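Local coordinates for protein GrgF (Penicillium sp. sh18, PDB 6LZH) that probably acts as a polyketide transferase in the biosynthesis of gregatin A, a fungal polyketide with an alkylated furanone core, at residues M43-I48 with L65-G70; A123-D128 with Q225-T230; N80-R85 with V209-K214; P231-T236 with N282-F287; F13-G18 with A88-D93. One frame throughout, in Å; residues are numbered along the deposited sequence.

Contact 1 of 5, residues M43-I48 with L65-G70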
# COMPACT_ATOMS: atom_id res chain seq x y z
N MET A 43 -0.39 14.40 13.30
CA MET A 43 -1.01 15.54 13.96
C MET A 43 -2.52 15.55 13.74
O MET A 43 -3.01 15.12 12.69
CB MET A 43 -0.42 16.86 13.43
CG MET A 43 1.01 17.14 13.92
SD MET A 43 1.10 17.15 15.74
CE MET A 43 0.26 18.69 16.15
N PRO A 44 -3.28 16.03 14.72
CA PRO A 44 -4.72 16.26 14.52
C PRO A 44 -4.95 17.55 13.75
O PRO A 44 -4.03 18.29 13.42
CB PRO A 44 -5.25 16.35 15.96
CG PRO A 44 -4.12 17.01 16.70
CD PRO A 44 -2.84 16.44 16.07
N LYS A 45 -6.22 17.82 13.47
CA LYS A 45 -6.63 19.00 12.72
C LYS A 45 -6.44 20.30 13.49
O LYS A 45 -6.56 21.39 12.91
CB LYS A 45 -8.11 18.86 12.36
CG LYS A 45 -8.98 18.94 13.60
CD LYS A 45 -10.33 18.31 13.40
CE LYS A 45 -11.17 18.43 14.66
NZ LYS A 45 -10.59 17.56 15.74
N ASP A 46 -6.11 20.22 14.78
CA ASP A 46 -6.35 21.34 15.70
C ASP A 46 -5.37 22.50 15.52
O ASP A 46 -5.73 23.65 15.79
CB ASP A 46 -6.31 20.83 17.14
CG ASP A 46 -7.55 20.03 17.50
OD1 ASP A 46 -7.78 18.98 16.87
OD2 ASP A 46 -8.31 20.47 18.40
N ALA A 47 -4.14 22.24 15.10
CA ALA A 47 -3.11 23.28 15.08
C ALA A 47 -2.87 23.80 13.67
O ALA A 47 -2.76 23.01 12.73
CB ALA A 47 -1.78 22.75 15.64
N ILE A 48 -2.76 25.13 13.56
CA ILE A 48 -2.34 25.87 12.36
C ILE A 48 -3.42 25.89 11.28
O ILE A 48 -3.82 26.95 10.79
CB ILE A 48 -1.02 25.32 11.78
CG1 ILE A 48 0.08 25.26 12.86
CG2 ILE A 48 -0.57 26.20 10.62
CD1 ILE A 48 1.44 24.79 12.32
N LEU A 65 -12.01 20.18 7.54
CA LEU A 65 -10.76 19.89 8.23
C LEU A 65 -11.04 18.74 9.18
O LEU A 65 -11.86 18.89 10.09
CB LEU A 65 -10.29 21.14 8.99
CG LEU A 65 -9.05 21.11 9.86
CD1 LEU A 65 -7.92 20.50 9.07
CD2 LEU A 65 -8.70 22.53 10.35
N TYR A 66 -10.39 17.60 8.99
CA TYR A 66 -10.76 16.44 9.79
C TYR A 66 -9.55 15.69 10.33
O TYR A 66 -8.43 15.83 9.84
CB TYR A 66 -11.67 15.50 9.01
CG TYR A 66 -11.09 14.73 7.84
CD1 TYR A 66 -10.33 13.58 8.05
CD2 TYR A 66 -11.39 15.09 6.54
CE1 TYR A 66 -9.85 12.85 7.00
CE2 TYR A 66 -10.91 14.36 5.46
CZ TYR A 66 -10.14 13.23 5.69
OH TYR A 66 -9.66 12.48 4.64
N ASP A 67 -9.80 14.93 11.40
CA ASP A 67 -8.75 14.12 12.01
C ASP A 67 -8.64 12.82 11.23
O ASP A 67 -9.65 12.14 11.02
CB ASP A 67 -9.06 13.82 13.49
CG ASP A 67 -8.86 15.03 14.39
OD1 ASP A 67 -7.88 15.77 14.18
OD2 ASP A 67 -9.65 15.24 15.33
N PRO A 68 -7.45 12.48 10.72
CA PRO A 68 -7.29 11.20 10.03
C PRO A 68 -7.56 10.04 10.97
O PRO A 68 -7.67 10.19 12.19
CB PRO A 68 -5.83 11.22 9.56
CG PRO A 68 -5.45 12.68 9.56
CD PRO A 68 -6.22 13.29 10.69
N ARG A 69 -7.69 8.85 10.38
CA ARG A 69 -7.87 7.63 11.15
C ARG A 69 -6.88 7.55 12.30
O ARG A 69 -5.68 7.77 12.12
CB ARG A 69 -7.67 6.43 10.23
CG ARG A 69 -8.16 5.15 10.84
CD ARG A 69 -7.09 4.41 11.60
NE ARG A 69 -6.13 3.76 10.73
CZ ARG A 69 -5.09 3.07 11.19
NH1 ARG A 69 -4.24 2.49 10.34
NH2 ARG A 69 -4.89 2.98 12.50
N GLY A 70 -7.38 7.19 13.48
CA GLY A 70 -6.52 6.90 14.61
C GLY A 70 -5.93 8.13 15.27
O GLY A 70 -4.99 8.01 16.05
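Lys45 holds CG between its backbone N and carbonyl carbon (chi1 68°), and a last bend at chi4 (-69°) turns NZ to the carboxylate of Asp67. Asp67 has CG anti to its own carbonyl carbon, beside the backbone N. The contact belongs to the alpha/beta hydrolase fold. It joins the loop between strand 32-38 and helix 49-58 to strand 62-66, the parallel neighbour of strand 32-38 in the sheet, and to the residues that follow it. Both oxygens of Asp67 are used. OD1 accepts the backbone N of Lys45 at 2.7 Å, nearly on the line of the C-O bond, with an N-H...O angle of 166°. OD2 forms a salt bridge with Lys45 NZ at 2.5 Å, and NZ comes from above the carboxylate plane. OD2 also takes the backbone N of Ala73. Lys45 NZ makes a weak salt bridge with Asp46 OD1 at 3.3 Å. Asp46 OD1 and Asp67 OD1 are 4.2 Å apart, and the two carboxylates are nearly coplanar. The ammonium that binds both acids probably offsets their repulsion. Trp24 adds a cation-pi contact to Lys45. The side chain of Met43 is about 7 Å from that of Cys115, the probable nucleophile, so the loop runs near the likely catalytic centre. The foot of the lysine packs on Leu65. CB of Lys45 is a tight 3.5 Å from CG of Leu65, and CD2 of Leu65 rests 3.5 Å from O of Lys45.

Contact 2 of 5, residues A123-D128 with Q225-T230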
# COMPACT_ATOMS: atom_id res chain seq x y z
N ALA A 123 -1.36 11.97 -3.48
CA ALA A 123 -1.73 10.61 -3.85
C ALA A 123 -3.22 10.52 -4.15
O ALA A 123 -3.64 9.84 -5.10
CB ALA A 123 -1.35 9.63 -2.73
N ALA A 124 -4.05 11.17 -3.33
CA ALA A 124 -5.49 11.14 -3.60
C ALA A 124 -5.80 11.81 -4.93
O ALA A 124 -6.65 11.32 -5.69
CB ALA A 124 -6.25 11.82 -2.45
N ALA A 125 -5.11 12.92 -5.25
CA ALA A 125 -5.31 13.57 -6.55
C ALA A 125 -4.84 12.67 -7.69
O ALA A 125 -5.33 12.81 -8.82
CB ALA A 125 -4.55 14.89 -6.59
N ALA A 126 -3.90 11.78 -7.42
CA ALA A 126 -3.44 10.86 -8.46
C ALA A 126 -4.55 9.92 -8.90
O ALA A 126 -4.57 9.47 -10.05
CB ALA A 126 -2.24 10.05 -7.95
N PHE A 127 -5.47 9.60 -7.99
CA PHE A 127 -6.44 8.54 -8.24
C PHE A 127 -7.86 9.05 -8.49
O PHE A 127 -8.64 8.34 -9.14
CB PHE A 127 -6.47 7.56 -7.05
CG PHE A 127 -5.14 6.94 -6.74
CD1 PHE A 127 -4.33 6.46 -7.76
CD2 PHE A 127 -4.69 6.84 -5.42
CE1 PHE A 127 -3.08 5.88 -7.48
CE2 PHE A 127 -3.47 6.25 -5.14
CZ PHE A 127 -2.66 5.78 -6.18
N ASP A 128 -8.20 10.24 -8.02
CA ASP A 128 -9.59 10.67 -7.95
C ASP A 128 -9.82 11.88 -8.85
O ASP A 128 -9.59 13.03 -8.45
CB ASP A 128 -9.97 10.98 -6.50
CG ASP A 128 -11.45 11.28 -6.34
OD1 ASP A 128 -12.20 11.17 -7.34
OD2 ASP A 128 -11.86 11.63 -5.20
N GLN A 225 2.89 11.00 -11.14
CA GLN A 225 2.76 11.23 -12.58
C GLN A 225 1.32 11.06 -13.06
O GLN A 225 0.98 11.56 -14.14
CB GLN A 225 3.69 10.29 -13.36
CG GLN A 225 3.28 8.84 -13.34
CD GLN A 225 3.98 8.05 -12.25
OE1 GLN A 225 4.29 8.60 -11.17
NE2 GLN A 225 4.26 6.77 -12.52
N TYR A 226 0.47 10.40 -12.26
CA TYR A 226 -0.93 10.21 -12.63
C TYR A 226 -1.84 11.35 -12.20
O TYR A 226 -3.04 11.31 -12.50
CB TYR A 226 -1.46 8.91 -12.02
CG TYR A 226 -0.66 7.67 -12.39
CD1 TYR A 226 -0.36 7.37 -13.71
CD2 TYR A 226 -0.22 6.80 -11.41
CE1 TYR A 226 0.35 6.24 -14.05
CE2 TYR A 226 0.50 5.66 -11.74
CZ TYR A 226 0.78 5.38 -13.06
OH TYR A 226 1.50 4.25 -13.38
N ILE A 227 -1.33 12.35 -11.49
CA ILE A 227 -2.21 13.45 -11.11
C ILE A 227 -2.74 14.15 -12.36
O ILE A 227 -3.94 14.39 -12.49
CB ILE A 227 -1.47 14.41 -10.17
CG1 ILE A 227 -1.10 13.70 -8.86
CG2 ILE A 227 -2.32 15.67 -9.93
CD1 ILE A 227 -0.08 14.46 -8.02
N SER A 228 -1.86 14.46 -13.30
CA SER A 228 -2.31 15.18 -14.48
C SER A 228 -3.38 14.36 -15.20
O SER A 228 -3.23 13.14 -15.35
CB SER A 228 -1.15 15.49 -15.42
OG SER A 228 -1.61 15.91 -16.70
N PRO A 229 -4.44 15.00 -15.72
CA PRO A 229 -4.52 16.45 -15.92
C PRO A 229 -5.14 17.28 -14.78
O PRO A 229 -5.49 18.45 -15.04
CB PRO A 229 -5.36 16.56 -17.18
CG PRO A 229 -6.32 15.40 -17.06
CD PRO A 229 -5.55 14.29 -16.38
N THR A 230 -5.27 16.72 -13.58
CA THR A 230 -5.76 17.49 -12.44
C THR A 230 -4.72 18.54 -12.02
O THR A 230 -3.62 18.17 -11.62
CB THR A 230 -6.05 16.58 -11.25
OG1 THR A 230 -7.07 15.63 -11.59
CG2 THR A 230 -6.50 17.43 -10.04
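This is close apolar packing between the C-terminal part of helix 116-127 and the loop that leads into strand 232-237. Its touching residues are buried. Small side chains let the two backbones meet: Ala126 CA and Ile227 CA are only 3.9 Å apart. Ile227 straddles two alanines. Its CG1, beside the backbone N (chi1 -63°), lies 3.7 Å from the N of Ala126 and 3.9 Å from the CB of Ala126. Its CG2 branch, anti to N, meets CB of Ala125 at 4.1 Å. In the alpha/beta hydrolase fold this helix follows the nucleophile, here probably Cys115, so the loop packs against the far end of that helix, away from the active site. Two carbonyl oxygens come close: Ala126 O and Tyr226 O are 3.4 Å apart, both acceptors. Lys129 NZ, just past the helix, bonds to Ile227 O and weakly to Tyr226 O, which would probably ease this approach. The loop is turned back by a bond from Thr230 N to Ile227 O, 2.9 Å, around the cis peptide before Pro229. Tyr226 CB sits 3.7 Å from Ala126 O. The ring of Phe127 meets Tyr213 of the second subunit edge-to-face.

Contact 3 of 5, residues N80-R85 with V209-K214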
# COMPACT_ATOMS: atom_id res chain seq x y z
N ASN A 80 -2.51 6.70 16.39
CA ASN A 80 -1.19 7.18 15.99
C ASN A 80 -0.47 6.11 15.18
O ASN A 80 0.67 5.74 15.44
CB ASN A 80 -0.37 7.57 17.22
CG ASN A 80 -1.01 8.68 17.98
OD1 ASN A 80 -1.57 8.49 19.06
ND2 ASN A 80 -0.98 9.85 17.38
N ASP A 81 -1.20 5.58 14.21
CA ASP A 81 -0.79 4.46 13.38
C ASP A 81 -1.06 4.92 11.95
O ASP A 81 -2.22 4.98 11.52
CB ASP A 81 -1.58 3.21 13.77
CG ASP A 81 -1.29 2.03 12.88
OD1 ASP A 81 -0.09 1.76 12.66
OD2 ASP A 81 -2.25 1.40 12.40
N ILE A 82 -0.01 5.29 11.23
CA ILE A 82 -0.13 6.12 10.03
C ILE A 82 -0.10 5.20 8.81
O ILE A 82 0.71 4.27 8.74
CB ILE A 82 0.99 7.17 9.95
CG1 ILE A 82 0.93 8.20 11.10
CG2 ILE A 82 0.98 7.88 8.61
CD1 ILE A 82 -0.43 8.47 11.68
N ASP A 83 -1.00 5.45 7.86
CA ASP A 83 -1.12 4.63 6.66
C ASP A 83 -1.48 5.57 5.52
O ASP A 83 -2.65 5.95 5.38
CB ASP A 83 -2.18 3.54 6.86
CG ASP A 83 -2.23 2.55 5.70
OD1 ASP A 83 -1.60 2.82 4.66
OD2 ASP A 83 -2.90 1.51 5.84
N ALA A 84 -0.48 5.96 4.73
CA ALA A 84 -0.73 6.93 3.66
C ALA A 84 -1.75 6.40 2.67
O ALA A 84 -2.66 7.13 2.26
CB ALA A 84 0.57 7.28 2.94
N ARG A 85 -1.61 5.14 2.25
CA ARG A 85 -2.57 4.58 1.30
C ARG A 85 -3.99 4.67 1.83
O ARG A 85 -4.90 5.11 1.12
CB ARG A 85 -2.22 3.13 0.98
CG ARG A 85 -3.12 2.56 -0.08
CD ARG A 85 -2.81 1.08 -0.30
NE ARG A 85 -3.59 0.25 0.62
CZ ARG A 85 -3.60 -1.08 0.58
NH1 ARG A 85 -2.88 -1.72 -0.32
NH2 ARG A 85 -4.34 -1.76 1.45
N VAL A 209 4.95 1.19 15.53
CA VAL A 209 6.02 0.61 14.73
C VAL A 209 5.51 0.20 13.35
O VAL A 209 6.29 0.13 12.40
CB VAL A 209 6.69 -0.59 15.43
CG1 VAL A 209 7.21 -0.19 16.80
CG2 VAL A 209 5.74 -1.78 15.55
N GLN A 210 4.21 -0.09 13.22
CA GLN A 210 3.70 -0.47 11.91
C GLN A 210 3.73 0.70 10.94
O GLN A 210 3.72 0.48 9.72
CB GLN A 210 2.26 -1.00 12.05
CG GLN A 210 2.16 -2.25 12.93
CD GLN A 210 2.98 -3.40 12.38
OE1 GLN A 210 3.13 -3.56 11.15
NE2 GLN A 210 3.53 -4.22 13.27
N THR A 211 3.76 1.93 11.46
CA THR A 211 3.86 3.09 10.58
C THR A 211 5.07 2.97 9.65
O THR A 211 4.95 3.21 8.45
CB THR A 211 3.96 4.37 11.42
OG1 THR A 211 2.73 4.58 12.14
CG2 THR A 211 4.24 5.58 10.52
N TYR A 212 6.22 2.55 10.18
CA TYR A 212 7.42 2.44 9.36
C TYR A 212 7.30 1.30 8.36
O TYR A 212 7.73 1.43 7.20
CB TYR A 212 8.66 2.27 10.25
CG TYR A 212 9.96 2.32 9.46
CD1 TYR A 212 10.58 3.53 9.17
CD2 TYR A 212 10.54 1.15 8.97
CE1 TYR A 212 11.77 3.58 8.43
CE2 TYR A 212 11.72 1.19 8.23
CZ TYR A 212 12.33 2.40 7.96
OH TYR A 212 13.50 2.45 7.23
N TYR A 213 6.72 0.16 8.78
CA TYR A 213 6.46 -0.95 7.87
C TYR A 213 5.65 -0.51 6.65
O TYR A 213 6.01 -0.79 5.50
CB TYR A 213 5.72 -2.07 8.62
CG TYR A 213 5.31 -3.26 7.74
CD1 TYR A 213 4.12 -3.24 7.01
CD2 TYR A 213 6.11 -4.39 7.65
CE1 TYR A 213 3.75 -4.32 6.21
CE2 TYR A 213 5.75 -5.47 6.85
CZ TYR A 213 4.57 -5.44 6.14
OH TYR A 213 4.20 -6.52 5.36
N LYS A 214 4.52 0.16 6.88
CA LYS A 214 3.68 0.56 5.75
C LYS A 214 4.35 1.61 4.86
O LYS A 214 4.12 1.62 3.64
CB LYS A 214 2.33 1.06 6.25
CG LYS A 214 1.43 -0.06 6.75
CD LYS A 214 0.01 0.44 6.99
CE LYS A 214 -0.85 -0.61 7.70
NZ LYS A 214 -0.56 -0.67 9.18
O HOH W 1 -3.50 -0.12 10.81
O HOH W 2 2.96 4.64 7.14
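The Asp83 carboxylate has the chain of Lys214 over one face. CD of Lys214 stands directly above CG of Asp83 at 3.3 Å, and CE lies on the same face. The two side chains cross at about a right angle. The bend at chi4 (78°) takes NZ of Lys214 off toward Asp81. Asp83 OD2 pairs with Arg85 of the second subunit. The Asp81 carboxylate lies beside Gln210, with OD1 of Asp81 3.7 Å from CB of Gln210. The Asp81 carboxylate and the Gln210 amide are turned 71° apart. Ser208 OG is hydrogen-bonded to Asp81 OD1, and Asp160 to Gln210 NE2. Asp81 OD2 is 4.2 Å from Lys214 NZ, too far for a salt bridge. A water bonds to OD2 and weakly to NZ, while OD2 also pairs with Arg69. Asp83 is the N-cap of helix 84-99. In sequence, helix 209-216 falls between strands 133-137 and 232-237, a region where alpha/beta hydrolases commonly carry a lid. Thr211 makes the direct hydrogen bond between the two segments: Ile82 N donates to Thr211 OG1 at 3.0 Å, almost straight at 175°. Ser208 OG also bonds to this hydroxyl. CG2 of Thr211 packs 3.7 Å from CB of Ile82. An alanine in place of Thr211 would probably leave the Ile82 N-H without its acceptor and a gap beside Ile82 CB. A second water joins Ile82 O to Thr211 O, 2.8 Å from each.

Contact 4 of 5, residues P231-T236 with N282-F287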
# COMPACT_ATOMS: atom_id res chain seq x y z
N PRO A 231 -5.04 19.83 -12.08
CA PRO A 231 -4.05 20.86 -11.74
C PRO A 231 -3.54 20.70 -10.31
O PRO A 231 -4.31 20.50 -9.38
CB PRO A 231 -4.82 22.17 -11.91
CG PRO A 231 -5.97 21.84 -12.77
CD PRO A 231 -6.33 20.42 -12.47
N ALA A 232 -2.22 20.80 -10.15
CA ALA A 232 -1.57 20.57 -8.86
C ALA A 232 -0.56 21.67 -8.58
O ALA A 232 0.18 22.11 -9.47
CB ALA A 232 -0.86 19.21 -8.83
N MET A 233 -0.52 22.12 -7.33
CA MET A 233 0.41 23.15 -6.91
C MET A 233 1.25 22.65 -5.75
O MET A 233 0.70 22.12 -4.77
CB MET A 233 -0.33 24.42 -6.50
CG MET A 233 0.60 25.45 -5.95
SD MET A 233 -0.34 26.97 -5.60
CE MET A 233 1.00 28.03 -5.05
N MET A 234 2.56 22.83 -5.84
CA MET A 234 3.41 22.56 -4.69
C MET A 234 3.92 23.86 -4.12
O MET A 234 4.32 24.78 -4.86
CB MET A 234 4.60 21.67 -5.06
CG MET A 234 5.30 21.16 -3.80
SD MET A 234 6.63 20.03 -4.22
CE MET A 234 5.72 18.60 -4.84
N VAL A 235 3.94 23.94 -2.79
CA VAL A 235 4.42 25.11 -2.05
C VAL A 235 5.56 24.65 -1.17
O VAL A 235 5.35 23.97 -0.15
CB VAL A 235 3.31 25.77 -1.24
CG1 VAL A 235 3.87 26.96 -0.46
CG2 VAL A 235 2.18 26.19 -2.17
N THR A 236 6.78 25.02 -1.55
CA THR A 236 7.99 24.42 -1.00
C THR A 236 8.82 25.50 -0.31
O THR A 236 9.26 26.45 -0.98
CB THR A 236 8.81 23.75 -2.12
OG1 THR A 236 8.10 22.60 -2.61
CG2 THR A 236 10.17 23.32 -1.62
N ASN A 282 -2.93 34.17 -0.72
CA ASN A 282 -3.46 34.81 -1.93
C ASN A 282 -2.98 34.11 -3.19
O ASN A 282 -3.74 33.96 -4.16
CB ASN A 282 -3.06 36.28 -1.98
CG ASN A 282 -4.06 37.15 -1.30
OD1 ASN A 282 -5.26 36.87 -1.34
ND2 ASN A 282 -3.59 38.22 -0.64
N ARG A 283 -1.72 33.68 -3.18
CA ARG A 283 -1.16 32.94 -4.31
C ARG A 283 -1.91 31.62 -4.52
O ARG A 283 -2.30 31.30 -5.65
CB ARG A 283 0.33 32.70 -4.07
CG ARG A 283 1.00 31.68 -5.00
CD ARG A 283 1.11 32.19 -6.45
NE ARG A 283 1.87 31.24 -7.26
CZ ARG A 283 3.19 31.16 -7.24
NH1 ARG A 283 3.89 31.98 -6.47
NH2 ARG A 283 3.82 30.26 -7.99
N GLN A 284 -2.14 30.87 -3.44
CA GLN A 284 -2.88 29.61 -3.53
C GLN A 284 -4.33 29.86 -3.92
O GLN A 284 -4.91 29.09 -4.69
CB GLN A 284 -2.82 28.87 -2.19
CG GLN A 284 -1.42 28.35 -1.86
CD GLN A 284 -1.30 27.86 -0.43
OE1 GLN A 284 -2.24 27.33 0.15
NE2 GLN A 284 -0.11 28.05 0.17
N LEU A 285 -4.93 30.92 -3.39
CA LEU A 285 -6.28 31.29 -3.79
C LEU A 285 -6.34 31.61 -5.29
O LEU A 285 -7.29 31.23 -5.98
CB LEU A 285 -6.74 32.48 -2.95
CG LEU A 285 -8.08 33.08 -3.39
CD1 LEU A 285 -9.18 32.11 -3.00
CD2 LEU A 285 -8.26 34.44 -2.72
N ASP A 286 -5.33 32.31 -5.81
CA ASP A 286 -5.30 32.62 -7.23
C ASP A 286 -5.18 31.34 -8.07
O ASP A 286 -5.85 31.20 -9.10
CB ASP A 286 -4.13 33.57 -7.53
CG ASP A 286 -4.20 34.13 -8.94
OD1 ASP A 286 -5.10 34.95 -9.19
OD2 ASP A 286 -3.37 33.74 -9.80
N PHE A 287 -4.33 30.41 -7.63
CA PHE A 287 -4.25 29.10 -8.27
C PHE A 287 -5.61 28.43 -8.33
O PHE A 287 -6.05 27.97 -9.39
CB PHE A 287 -3.25 28.23 -7.51
CG PHE A 287 -3.25 26.79 -7.93
CD1 PHE A 287 -2.57 26.39 -9.07
CD2 PHE A 287 -3.92 25.83 -7.18
CE1 PHE A 287 -2.57 25.04 -9.46
CE2 PHE A 287 -3.91 24.48 -7.58
CZ PHE A 287 -3.25 24.09 -8.70
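Met233 lays its CB, not its sulfur, squarely over the centre of the Phe287 ring. This CH-pi contact is 3.6 Å from CB to the ring centroid and only 8° off the ring normal. SD of Met233 follows at 4.3 Å from the same centroid, an oblique Met-aromatic contact. The methionine is fully extended, with CG anti to the backbone N (chi1 175°), and it slides past Phe287 in the opposite direction. Its CE therefore reaches the previous turn of the helix, 3.7 Å from CG of Arg283 and 4.0 Å from CG of Gln284. CZ of Phe287 points at the backbone, 3.6 Å from N of Met233, and C of Pro231 lies at the ring edge. Further along the strand, CG2 of Val235 meets NE2 of Gln284 at 3.8 Å. OE1 of this glutamine is bound by Trp112 NE1. In this alpha/beta hydrolase fold, strand 232-237 lies between the parallel strands 133-137 and 259-264. Helix 277-292 packs against the sheet there; the axes of 282-287 and 232-236 approach to 10.2 Å and run nearly antiparallel (170°). Phe287 also touches Ile135 and Glu260 on the two flanking strands, while Met234 packs on helix 245-254.

Contact 5 of 5, residues F13-G18 with A88-D93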
# COMPACT_ATOMS: atom_id res chain seq x y z
N PHE A 13 -18.07 11.73 9.09
CA PHE A 13 -18.45 10.99 7.90
C PHE A 13 -17.84 9.61 7.99
O PHE A 13 -16.90 9.37 8.77
CB PHE A 13 -18.03 11.72 6.60
CG PHE A 13 -16.52 11.91 6.45
CD1 PHE A 13 -15.87 12.98 7.07
CD2 PHE A 13 -15.77 11.03 5.67
CE1 PHE A 13 -14.49 13.16 6.93
CE2 PHE A 13 -14.39 11.20 5.51
CZ PHE A 13 -13.75 12.27 6.14
N THR A 14 -18.39 8.68 7.20
CA THR A 14 -18.05 7.27 7.29
C THR A 14 -17.11 6.87 6.16
O THR A 14 -17.25 7.35 5.03
CB THR A 14 -19.33 6.42 7.25
OG1 THR A 14 -20.24 6.91 8.24
CG2 THR A 14 -19.03 4.95 7.54
N THR A 15 -16.13 6.01 6.46
CA THR A 15 -15.21 5.55 5.43
C THR A 15 -15.66 4.21 4.86
O THR A 15 -16.46 3.49 5.47
CB THR A 15 -13.79 5.40 6.00
OG1 THR A 15 -13.79 4.35 6.98
CG2 THR A 15 -13.32 6.69 6.65
N LEU A 16 -15.11 3.87 3.70
CA LEU A 16 -15.46 2.59 3.08
C LEU A 16 -15.17 1.43 4.03
O LEU A 16 -15.93 0.45 4.07
CB LEU A 16 -14.72 2.41 1.76
CG LEU A 16 -14.98 1.16 0.91
CD1 LEU A 16 -16.45 1.04 0.51
CD2 LEU A 16 -14.12 1.18 -0.32
N ASP A 17 -14.11 1.52 4.83
CA ASP A 17 -13.79 0.44 5.75
C ASP A 17 -14.45 0.61 7.12
O ASP A 17 -13.99 -0.00 8.09
CB ASP A 17 -12.27 0.25 5.89
CG ASP A 17 -11.49 1.56 5.89
OD1 ASP A 17 -12.08 2.65 6.00
OD2 ASP A 17 -10.24 1.48 5.79
N GLY A 18 -15.52 1.40 7.21
CA GLY A 18 -16.38 1.37 8.38
C GLY A 18 -16.02 2.28 9.53
O GLY A 18 -16.62 2.15 10.61
N ALA A 88 -5.20 8.35 1.95
CA ALA A 88 -5.61 8.81 0.63
C ALA A 88 -6.98 8.25 0.27
O ALA A 88 -7.82 8.96 -0.28
CB ALA A 88 -4.59 8.39 -0.43
N GLU A 89 -7.20 6.95 0.55
CA GLU A 89 -8.51 6.36 0.30
C GLU A 89 -9.59 7.13 1.05
O GLU A 89 -10.67 7.37 0.51
CB GLU A 89 -8.51 4.90 0.74
CG GLU A 89 -7.92 3.94 -0.27
CD GLU A 89 -8.05 2.52 0.22
OE1 GLU A 89 -9.17 1.96 0.22
OE2 GLU A 89 -7.03 1.97 0.64
N HIS A 90 -9.29 7.52 2.28
CA HIS A 90 -10.29 8.22 3.09
C HIS A 90 -10.60 9.59 2.51
O HIS A 90 -11.72 10.08 2.66
CB HIS A 90 -9.80 8.31 4.53
CG HIS A 90 -9.87 7.01 5.26
ND1 HIS A 90 -9.33 6.82 6.51
CD2 HIS A 90 -10.44 5.82 4.91
CE1 HIS A 90 -9.55 5.58 6.91
NE2 HIS A 90 -10.23 4.95 5.95
N LEU A 91 -9.64 10.21 1.81
CA LEU A 91 -9.93 11.47 1.13
C LEU A 91 -10.91 11.28 -0.02
O LEU A 91 -11.70 12.18 -0.31
CB LEU A 91 -8.64 12.11 0.62
CG LEU A 91 -7.80 12.84 1.66
CD1 LEU A 91 -6.51 13.32 1.01
CD2 LEU A 91 -8.58 14.03 2.26
N HIS A 92 -10.88 10.12 -0.68
CA HIS A 92 -11.94 9.81 -1.64
C HIS A 92 -13.30 9.73 -0.95
O HIS A 92 -14.33 10.16 -1.49
CB HIS A 92 -11.67 8.49 -2.37
CG HIS A 92 -10.29 8.35 -2.91
ND1 HIS A 92 -9.54 9.42 -3.37
CD2 HIS A 92 -9.50 7.25 -3.07
CE1 HIS A 92 -8.37 8.98 -3.80
NE2 HIS A 92 -8.32 7.67 -3.64
N ASP A 93 -13.34 9.15 0.25
CA ASP A 93 -14.60 9.09 0.98
C ASP A 93 -15.03 10.47 1.44
O ASP A 93 -16.23 10.79 1.46
CB ASP A 93 -14.47 8.13 2.18
CG ASP A 93 -14.21 6.70 1.75
OD1 ASP A 93 -14.54 6.38 0.58
OD2 ASP A 93 -13.66 5.89 2.56
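Hydrogen bonds between Asp17 and His90, and between Leu16 and Asp93, join the two segments. His90 NE2 donates to the syn lone pair of Asp17 OD1, 3.0 Å away. The ring and carboxylate planes are 71° apart, and OD1 is tilted 19° from the ring plane. OD1 also accepts Thr15 OG1 at 2.6 Å, so two donors grip one oxygen. OD2 of Asp17 bonds to Gln86 NE2. Leu16 N donates to OD2 of Asp93 at 2.7 Å, from above the carboxylate plane. This oxygen also forms a salt bridge with Arg161 of the second subunit. Thr15 to Gly18 is a type I turn in the hairpin of strands 9-14 and 20-26, at one edge of the alpha/beta hydrolase sheet, and helix 84-99 packs against it. The apolar contact is CH-pi. CG2 of Thr15, beside its backbone N, lies over one face of His90, 3.6 Å from the ring centroid. An alanine in place of His90 would probably leave Asp17 OD1 with one donor fewer and Thr15 CG2 without a ring to rest on. Phe13 turns a ring edge to the helix, with CE2 4.1 Å from O of His90. The same ring meets Tyr66 edge-to-face.

How the contacts relate
Contact 5 opens first, at the N-terminal hairpin. Contact 1 opens and closes within the loop that contact 5 spans, tying strand 62-66 to the loop after strand 32-38. Contact 3 opens at 80-85, just before contact 5 closes on helix 84-99, so these two cross. Contact 2 opens on helix 116-127. Contact 3 then closes on helix 209-216 and contact 2 on 225-230, so contacts 2 and 3 also cross. Contact 4 follows in series and brings helix 277-292 onto the sheet. Arg69 of contact 1 pairs with Asp81 of contact 3. Leu91 and His92 of contact 5 pack on helix 116-127 of contact 2. Contacts 2, 3 and 5 all touch the second subunit.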